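Side-chain contacts in nitroalkane oxidase (Podospora anserina, PDB 3MKH), which catalyses the FAD-dependent oxidation of nitroalkanes to aldehydes or ketones, releasing nitrite and consuming oxygen to form hydrogen peroxide: residues Q16-L21 / V82-S87; A231-T236 / L388-V393; S318-Q323 / V364-D369. One frame throughout, in Å; residues are numbered along the deposited sequence.

Interaction 1 of 3, residues Q16-L21 / V82-S87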
loop_
_atom_site.group_PDB
_atom_site.type_symbol
_atom_site.label_atom_id
_atom_site.label_comp_id
_atom_site.label_asym_id
_atom_site.label_seq_id
_atom_site.Cartn_x
_atom_site.Cartn_y
_atom_site.Cartn_z
ATOM N N GLN A 16 4.741 35.087 -1.016
ATOM C CA GLN A 16 5.688 35.804 -1.867
ATOM C C GLN A 16 7.028 36.053 -1.169
ATOM O O GLN A 16 8.094 35.867 -1.776
ATOM C CB GLN A 16 5.081 37.113 -2.389
ATOM C CG GLN A 16 3.926 36.900 -3.355
ATOM C CD GLN A 16 4.317 36.032 -4.540
ATOM O OE1 GLN A 16 5.477 36.033 -4.980
ATOM N NE2 GLN A 16 3.353 35.277 -5.061
ATOM N N ALA A 17 6.981 36.454 0.098
ATOM C CA ALA A 17 8.211 36.621 0.876
ATOM C C ALA A 17 8.971 35.295 1.021
ATOM O O ALA A 17 10.203 35.266 0.962
ATOM C CB ALA A 17 7.908 37.204 2.254
ATOM N N ALA A 18 8.236 34.204 1.221
ATOM C CA ALA A 18 8.866 32.885 1.349
ATOM C C ALA A 18 9.614 32.507 0.065
ATOM O O ALA A 18 10.743 32.014 0.111
ATOM C CB ALA A 18 7.823 31.829 1.692
ATOM N N ARG A 19 8.982 32.743 -1.081
ATOM C CA ARG A 19 9.627 32.469 -2.367
ATOM C C ARG A 19 10.942 33.241 -2.483
ATOM O O ARG A 19 11.981 32.695 -2.889
ATOM C CB ARG A 19 8.702 32.839 -3.527
ATOM C CG ARG A 19 7.432 32.005 -3.621
ATOM C CD ARG A 19 6.552 32.509 -4.766
ATOM N NE ARG A 19 7.142 32.198 -6.061
ATOM C CZ ARG A 19 7.642 33.098 -6.895
ATOM N NH1 ARG A 19 7.598 34.392 -6.586
ATOM N NH2 ARG A 19 8.172 32.706 -8.046
ATOM N N SER A 20 10.899 34.515 -2.110
ATOM C CA SER A 20 12.076 35.377 -2.189
ATOM C C SER A 20 13.184 34.959 -1.204
ATOM O O SER A 20 14.369 34.901 -1.552
ATOM C CB SER A 20 11.657 36.842 -1.957
ATOM O OG SER A 20 12.758 37.720 -2.088
ATOM N N LEU A 21 12.799 34.661 0.033
ATOM C CA LEU A 21 13.763 34.197 1.024
ATOM C C LEU A 21 14.468 32.910 0.590
ATOM O O LEU A 21 15.709 32.785 0.665
ATOM C CB LEU A 21 13.057 33.939 2.345
ATOM C CG LEU A 21 14.091 33.689 3.442
ATOM C CD1 LEU A 21 14.353 34.999 4.173
ATOM C CD2 LEU A 21 13.642 32.605 4.398
ATOM N N VAL A 82 7.262 27.280 5.452
ATOM C CA VAL A 82 7.986 26.011 5.530
ATOM C C VAL A 82 7.860 25.172 4.246
ATOM O O VAL A 82 8.843 24.576 3.786
ATOM C CB VAL A 82 7.547 25.188 6.765
ATOM C CG1 VAL A 82 8.118 23.794 6.705
ATOM C CG2 VAL A 82 7.997 25.887 8.047
ATOM N N GLU A 83 6.660 25.132 3.666
ATOM C CA GLU A 83 6.447 24.385 2.429
ATOM C C GLU A 83 7.349 24.935 1.322
ATOM O O GLU A 83 8.044 24.182 0.629
ATOM C CB GLU A 83 4.959 24.415 1.979
ATOM C CG GLU A 83 4.748 23.797 0.576
ATOM C CD GLU A 83 3.358 24.054 -0.037
ATOM O OE1 GLU A 83 2.435 24.456 0.700
ATOM O OE2 GLU A 83 3.199 23.855 -1.270
ATOM N N GLU A 84 7.332 26.253 1.153
ATOM C CA GLU A 84 8.151 26.868 0.133
ATOM C C GLU A 84 9.648 26.583 0.371
ATOM O O GLU A 84 10.366 26.199 -0.553
ATOM C CB GLU A 84 7.878 28.381 0.064
ATOM C CG GLU A 84 8.772 29.126 -0.945
ATOM C CD GLU A 84 8.611 28.623 -2.385
ATOM O OE1 GLU A 84 7.552 28.043 -2.733
ATOM O OE2 GLU A 84 9.549 28.820 -3.172
ATOM N N CYS A 85 10.117 26.771 1.603
ATOM C CA CYS A 85 11.540 26.563 1.889
ATOM C C CYS A 85 11.975 25.130 1.627
ATOM O O CYS A 85 13.027 24.899 1.019
ATOM C CB CYS A 85 11.896 26.975 3.319
ATOM S SG CYS A 85 11.787 28.739 3.570
ATOM N N TYR A 86 11.164 24.173 2.061
ATOM C CA TYR A 86 11.471 22.772 1.829
ATOM C C TYR A 86 11.392 22.343 0.370
ATOM O O TYR A 86 12.061 21.389 -0.039
ATOM C CB TYR A 86 10.630 21.842 2.724
ATOM C CG TYR A 86 11.456 21.268 3.840
ATOM C CD1 TYR A 86 12.047 22.111 4.775
ATOM C CD2 TYR A 86 11.696 19.906 3.936
ATOM C CE1 TYR A 86 12.831 21.621 5.789
ATOM C CE2 TYR A 86 12.502 19.394 4.963
ATOM C CZ TYR A 86 13.055 20.269 5.880
ATOM O OH TYR A 86 13.842 19.816 6.911
ATOM N N SER A 87 10.594 23.042 -0.426
ATOM C CA SER A 87 10.529 22.711 -1.835
ATOM C C SER A 87 11.816 23.156 -2.524
ATOM O O SER A 87 12.088 22.759 -3.652
ATOM C CB SER A 87 9.314 23.374 -2.503
ATOM O OG SER A 87 9.555 24.752 -2.768
HETATM O O HOH W 1 11.575 30.373 -4.236
#

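Interaction 2 of 3, residues A231-T236 / L388-V393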
loop_
_atom_site.group_PDB
_atom_site.type_symbol
_atom_site.label_atom_id
_atom_site.label_comp_id
_atom_site.label_asym_id
_atom_site.label_seq_id
_atom_site.Cartn_x
_atom_site.Cartn_y
_atom_site.Cartn_z
ATOM N N ALA A 231 26.966 11.803 10.655
ATOM C CA ALA A 231 26.803 11.939 9.212
ATOM C C ALA A 231 25.440 11.352 8.811
ATOM O O ALA A 231 25.067 10.263 9.252
ATOM C CB ALA A 231 27.946 11.221 8.483
ATOM N N THR A 232 24.708 12.080 7.972
ATOM C CA THR A 232 23.328 11.739 7.630
ATOM C C THR A 232 23.184 11.770 6.096
ATOM O O THR A 232 23.919 12.493 5.427
ATOM C CB THR A 232 22.314 12.746 8.323
ATOM O OG1 THR A 232 22.579 14.087 7.890
ATOM C CG2 THR A 232 22.460 12.717 9.851
ATOM N N PRO A 233 22.254 10.975 5.525
ATOM C CA PRO A 233 22.160 10.911 4.055
ATOM C C PRO A 233 21.531 12.144 3.395
ATOM O O PRO A 233 21.742 12.360 2.203
ATOM C CB PRO A 233 21.282 9.675 3.816
ATOM C CG PRO A 233 20.452 9.580 5.027
ATOM C CD PRO A 233 21.335 10.022 6.173
ATOM N N GLY A 234 20.755 12.919 4.153
ATOM C CA GLY A 234 20.307 14.240 3.732
ATOM C C GLY A 234 20.447 15.216 4.903
ATOM O O GLY A 234 20.974 14.847 5.949
ATOM N N HIS A 235 19.979 16.450 4.737
ATOM C CA HIS A 235 20.173 17.487 5.761
ATOM C C HIS A 235 21.651 17.544 6.185
ATOM O O HIS A 235 21.980 17.547 7.378
ATOM C CB HIS A 235 19.278 17.229 6.971
ATOM C CG HIS A 235 17.808 17.248 6.658
ATOM N ND1 HIS A 235 17.117 16.124 6.259
ATOM C CD2 HIS A 235 16.900 18.254 6.688
ATOM C CE1 HIS A 235 15.845 16.434 6.062
ATOM N NE2 HIS A 235 15.687 17.723 6.313
ATOM N N THR A 236 22.532 17.592 5.195
ATOM C CA THR A 236 23.976 17.468 5.431
ATOM C C THR A 236 24.621 18.732 6.031
ATOM O O THR A 236 25.774 18.694 6.476
ATOM C CB THR A 236 24.719 17.067 4.147
ATOM O OG1 THR A 236 24.651 18.133 3.185
ATOM C CG2 THR A 236 24.099 15.796 3.546
ATOM N N LEU A 388 16.031 14.157 -2.800
ATOM C CA LEU A 388 14.649 14.307 -2.313
ATOM C C LEU A 388 14.243 13.122 -1.436
ATOM O O LEU A 388 13.751 13.306 -0.331
ATOM C CB LEU A 388 13.654 14.490 -3.467
ATOM C CG LEU A 388 13.659 15.913 -4.032
ATOM C CD1 LEU A 388 13.068 15.927 -5.427
ATOM C CD2 LEU A 388 12.870 16.815 -3.092
ATOM N N LEU A 389 14.448 11.904 -1.934
ATOM C CA LEU A 389 14.177 10.694 -1.141
ATOM C C LEU A 389 14.938 10.704 0.205
ATOM O O LEU A 389 14.368 10.486 1.274
ATOM C CB LEU A 389 14.593 9.445 -1.948
ATOM C CG LEU A 389 14.430 8.127 -1.189
ATOM C CD1 LEU A 389 12.988 8.016 -0.680
ATOM C CD2 LEU A 389 14.799 6.919 -2.058
ATOM N N ASN A 390 16.237 10.961 0.149
ATOM C CA ASN A 390 17.038 10.944 1.363
ATOM C C ASN A 390 16.730 12.077 2.333
ATOM O O ASN A 390 17.110 12.016 3.499
ATOM C CB ASN A 390 18.520 10.881 1.038
ATOM C CG ASN A 390 18.932 9.497 0.604
ATOM O OD1 ASN A 390 18.862 8.565 1.388
ATOM N ND2 ASN A 390 19.308 9.346 -0.660
ATOM N N THR A 391 16.040 13.099 1.851
ATOM C CA THR A 391 15.498 14.127 2.745
ATOM C C THR A 391 14.187 13.620 3.328
ATOM O O THR A 391 13.941 13.690 4.538
ATOM C CB THR A 391 15.277 15.462 1.979
ATOM O OG1 THR A 391 16.525 15.903 1.427
ATOM C CG2 THR A 391 14.721 16.556 2.916
ATOM N N ALA A 392 13.343 13.081 2.458
ATOM C CA ALA A 392 12.000 12.677 2.855
ATOM C C ALA A 392 11.991 11.593 3.937
ATOM O O ALA A 392 11.131 11.604 4.839
ATOM C CB ALA A 392 11.201 12.213 1.610
ATOM N N VAL A 393 12.941 10.657 3.877
ATOM C CA VAL A 393 12.891 9.547 4.839
ATOM C C VAL A 393 13.100 9.963 6.294
ATOM O O VAL A 393 12.758 9.207 7.201
ATOM C CB VAL A 393 13.833 8.361 4.481
ATOM C CG1 VAL A 393 13.464 7.786 3.145
ATOM C CG2 VAL A 393 15.280 8.791 4.520
HETATM O O HOH W 2 18.514 17.413 2.664
#

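Interaction 3 of 3, residues S318-Q323 / V364-D369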
loop_
_atom_site.group_PDB
_atom_site.type_symbol
_atom_site.label_atom_id
_atom_site.label_comp_id
_atom_site.label_asym_id
_atom_site.label_seq_id
_atom_site.Cartn_x
_atom_site.Cartn_y
_atom_site.Cartn_z
ATOM N N SER A 318 0.136 11.731 -11.491
ATOM C CA SER A 318 -1.129 12.224 -10.973
ATOM C C SER A 318 -1.365 11.665 -9.569
ATOM O O SER A 318 -1.926 12.345 -8.708
ATOM C CB SER A 318 -2.299 11.930 -11.935
ATOM O OG SER A 318 -2.540 10.543 -12.049
ATOM N N GLY A 319 -0.903 10.441 -9.321
ATOM C CA GLY A 319 -0.970 9.882 -7.982
ATOM C C GLY A 319 -0.221 10.747 -6.971
ATOM O O GLY A 319 -0.733 11.060 -5.903
ATOM N N VAL A 320 0.999 11.145 -7.316
ATOM C CA VAL A 320 1.740 12.065 -6.468
ATOM C C VAL A 320 1.004 13.399 -6.293
ATOM O O VAL A 320 0.935 13.922 -5.192
ATOM C CB VAL A 320 3.161 12.328 -7.012
ATOM C CG1 VAL A 320 3.828 13.435 -6.200
ATOM C CG2 VAL A 320 4.001 11.035 -6.981
ATOM N N LYS A 321 0.464 13.956 -7.379
ATOM C CA LYS A 321 -0.276 15.226 -7.284
ATOM C C LYS A 321 -1.467 15.112 -6.320
ATOM O O LYS A 321 -1.713 15.984 -5.481
ATOM C CB LYS A 321 -0.752 15.674 -8.670
ATOM C CG LYS A 321 -1.345 17.093 -8.725
ATOM C CD LYS A 321 -0.354 18.127 -8.252
ATOM C CE LYS A 321 -0.654 19.498 -8.848
ATOM N NZ LYS A 321 -1.990 20.029 -8.436
ATOM N N ILE A 322 -2.214 14.024 -6.434
ATOM C CA ILE A 322 -3.366 13.833 -5.563
ATOM C C ILE A 322 -2.954 13.798 -4.092
ATOM O O ILE A 322 -3.542 14.476 -3.243
ATOM C CB ILE A 322 -4.121 12.551 -5.937
ATOM C CG1 ILE A 322 -4.863 12.761 -7.271
ATOM C CG2 ILE A 322 -5.082 12.168 -4.817
ATOM C CD1 ILE A 322 -5.082 11.493 -8.085
ATOM N N GLN A 323 -1.938 13.000 -3.785
ATOM C CA GLN A 323 -1.467 12.879 -2.406
ATOM C C GLN A 323 -0.987 14.215 -1.850
ATOM O O GLN A 323 -1.204 14.521 -0.662
ATOM C CB GLN A 323 -0.363 11.821 -2.318
ATOM C CG GLN A 323 -0.859 10.386 -2.616
ATOM C CD GLN A 323 -1.788 9.864 -1.529
ATOM O OE1 GLN A 323 -1.527 10.042 -0.334
ATOM N NE2 GLN A 323 -2.871 9.212 -1.938
ATOM N N VAL A 364 7.703 10.285 1.545
ATOM C CA VAL A 364 8.562 9.143 1.199
ATOM C C VAL A 364 7.985 8.360 0.001
ATOM O O VAL A 364 8.690 8.080 -0.967
ATOM C CB VAL A 364 8.773 8.202 2.419
ATOM C CG1 VAL A 364 9.629 6.995 2.037
ATOM C CG2 VAL A 364 9.396 8.988 3.588
ATOM N N LYS A 365 6.694 8.043 0.064
ATOM C CA LYS A 365 5.993 7.368 -1.036
ATOM C C LYS A 365 6.033 8.165 -2.363
ATOM O O LYS A 365 6.225 7.592 -3.423
ATOM C CB LYS A 365 4.549 7.050 -0.606
ATOM C CG LYS A 365 3.608 6.518 -1.697
ATOM C CD LYS A 365 4.164 5.289 -2.407
ATOM C CE LYS A 365 3.041 4.504 -3.130
ATOM N NZ LYS A 365 2.004 5.367 -3.826
ATOM N N ALA A 366 5.870 9.485 -2.294
ATOM C CA ALA A 366 5.968 10.327 -3.477
ATOM C C ALA A 366 7.352 10.266 -4.097
ATOM O O ALA A 366 7.485 10.253 -5.320
ATOM C CB ALA A 366 5.635 11.775 -3.133
ATOM N N CYS A 367 8.388 10.306 -3.257
ATOM C CA CYS A 367 9.750 10.287 -3.769
ATOM C C CYS A 367 10.071 8.943 -4.437
ATOM O O CYS A 367 10.719 8.911 -5.489
ATOM C CB CYS A 367 10.755 10.644 -2.669
ATOM S SG CYS A 367 10.698 12.393 -2.175
ATOM N N THR A 368 9.598 7.841 -3.850
ATOM C CA THR A 368 9.843 6.525 -4.449
ATOM C C THR A 368 9.051 6.372 -5.747
ATOM O O THR A 368 9.564 5.825 -6.724
ATOM C CB THR A 368 9.577 5.323 -3.465
ATOM O OG1 THR A 368 8.282 5.444 -2.863
ATOM C CG2 THR A 368 10.617 5.312 -2.360
ATOM N N ASP A 369 7.810 6.864 -5.755
ATOM C CA ASP A 369 6.987 6.837 -6.971
ATOM C C ASP A 369 7.635 7.625 -8.094
ATOM O O ASP A 369 7.650 7.195 -9.247
ATOM C CB ASP A 369 5.600 7.438 -6.715
ATOM C CG ASP A 369 4.619 6.438 -6.149
ATOM O OD1 ASP A 369 4.923 5.226 -6.153
ATOM O OD2 ASP A 369 3.527 6.868 -5.706
#

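Interaction 1 of 3, residues Q16-L21 / V82-S87
Ala18 and Arg19 pack against Glu84 where two helices of the N-terminal helical domain of the acyl-CoA dehydrogenase fold run side by side. The axes of segments 16-21 and 82-87 run 25° apart in the same direction and approach to 8.8 Å. The Ala18 methyl CB rests on Glu84 CB at 3.8 Å. Beyond it the glutamate chain lies over the first helix. CG stands anti to the backbone N (chi1 177°), and the bend at chi2 carries the carboxylate across the Arg19 side chain at a slant. Glu84 CG comes within 3.6 Å of Arg19 N, and the carboxyl carbon CD lies 3.8 Å from Arg19 CG. The arginine meets the glutamate with its aliphatic part; Arg19 NE stays 5.1 Å from Glu84 OE2. The guanidinium turns back along its own helix, where NH1 bonds Gln16 OE1. Glu84 OE1 forms a salt bridge with Arg286 of helix 262-298. With an alanine for Glu84 the chain beyond CB is gone, which would probably cost Arg286 a carboxylate partner, cost a bound water its OE2 acceptor, and leave a gap beside Arg19. That water donates to both Glu84 OE2, at 2.8 Å, and Arg19 O.

Interaction 2 of 3, residues A231-T236 / L388-V393
Pro233 packs against Asn390 where the loop 231-236 meets the last part of helix 385-392. Asn390 and its neighbour Thr391 have the most surface buried by the contact. Pro233 and Asn390 cross at about a right angle. The proline ring brings its CB to 3.6 Å from Asn390 OD1, while Asn390 CB lies 3.7 Å from Pro233 O. This is packing without a hydrogen bond. The polar partner of the amide is in another chain: ND2 bonds OD1 of Asn390 in the third subunit.

His235 and Thr391 make the other half. The methyl CG2 of Thr391 approaches the imidazole obliquely and is 3.3 Å from His235 CE1, a close fit. It stands anti to the backbone N of Thr391, which leaves OG1 beside that N (chi1 -59°). There OG1 bonds the carbonyl of Asp387, one turn earlier in the helix. Thr391 O lies at the edge of the histidine ring, in its plane, 3.7 Å from CE1.

In this acyl-CoA dehydrogenase fold the loop links strands 224-228 and 242-251 of the β-domain, so the contact joins that domain to the C-terminal helices. Both ring nitrogens of His235 are engaged, NE2 by Tyr86 OH and ND1 by Tyr379 OH of the third subunit. Between the two segments, Gly234 brings its CA to 4.9 Å from that of Thr391. A water completes the join, accepting from His235 N at 2.7 Å and donating to Thr391 OG1.

Interaction 3 of 3, residues S318-Q323 / V364-D369
Val320 meets Ala366 and Asp369 in a small patch of helix-to-helix packing, with 131 Å² buried in all. The apolar contacts come from the two branches of the valine. CG1 stands anti to the backbone N (chi1 172°) and reaches Ala366 CB at 3.9 Å. The second branch, CG2, lies against Asp369 CB, also at 3.9 Å, and is equally near Ala366 O. The valine thus spans one turn of helix 345-374, touching residues three apart. The backbones come nearest at the same place, with the CA atoms of Val320 and Ala366 5.5 Å apart. The small alanine probably permits this close approach.

The polar interactions run within 364-369 and do not cross between the helices. Asp369 offers Val320 its CB, while its carboxylate takes a salt bridge from Lys365, one turn earlier. Lys365 NZ is 2.8 Å from Asp369 OD2 and meets it on the syn side, 19° out of the carboxylate plane.

Both helices belong to the C-terminal helical domain of the acyl-CoA dehydrogenase fold. Helix 262-298 lines the patch, with Phe289 on Val320 and Met285 on Ala366. Beyond helix 345-374, Leu388, Leu389 and Ala392 of helix 385-392 pack on Cys367.

In the fold
Interactions 1 and 2 touch directly, although their centres are 19 Å apart. Tyr86 OH lies 2.9 Å from His235 NE2, a probable hydrogen bond, and Tyr86 CE2 packs on Thr391 CG2 at 4.1 Å. Interaction 3 adjoins interaction 2 through helices 345-374 and 385-392, with Leu389 CA 3.7 Å from Cys367 CB. It is nested in the chain between the two segments of interaction 2. Interactions 1 and 3 do not touch; their nearest atoms are about 9 Å apart. The side chain of His235 in interaction 2 is about 5 Å from a bound FAD, that of Asp369 in interaction 3 about 10 Å. Both 2 and 3 also touch the third subunit of the tetramer.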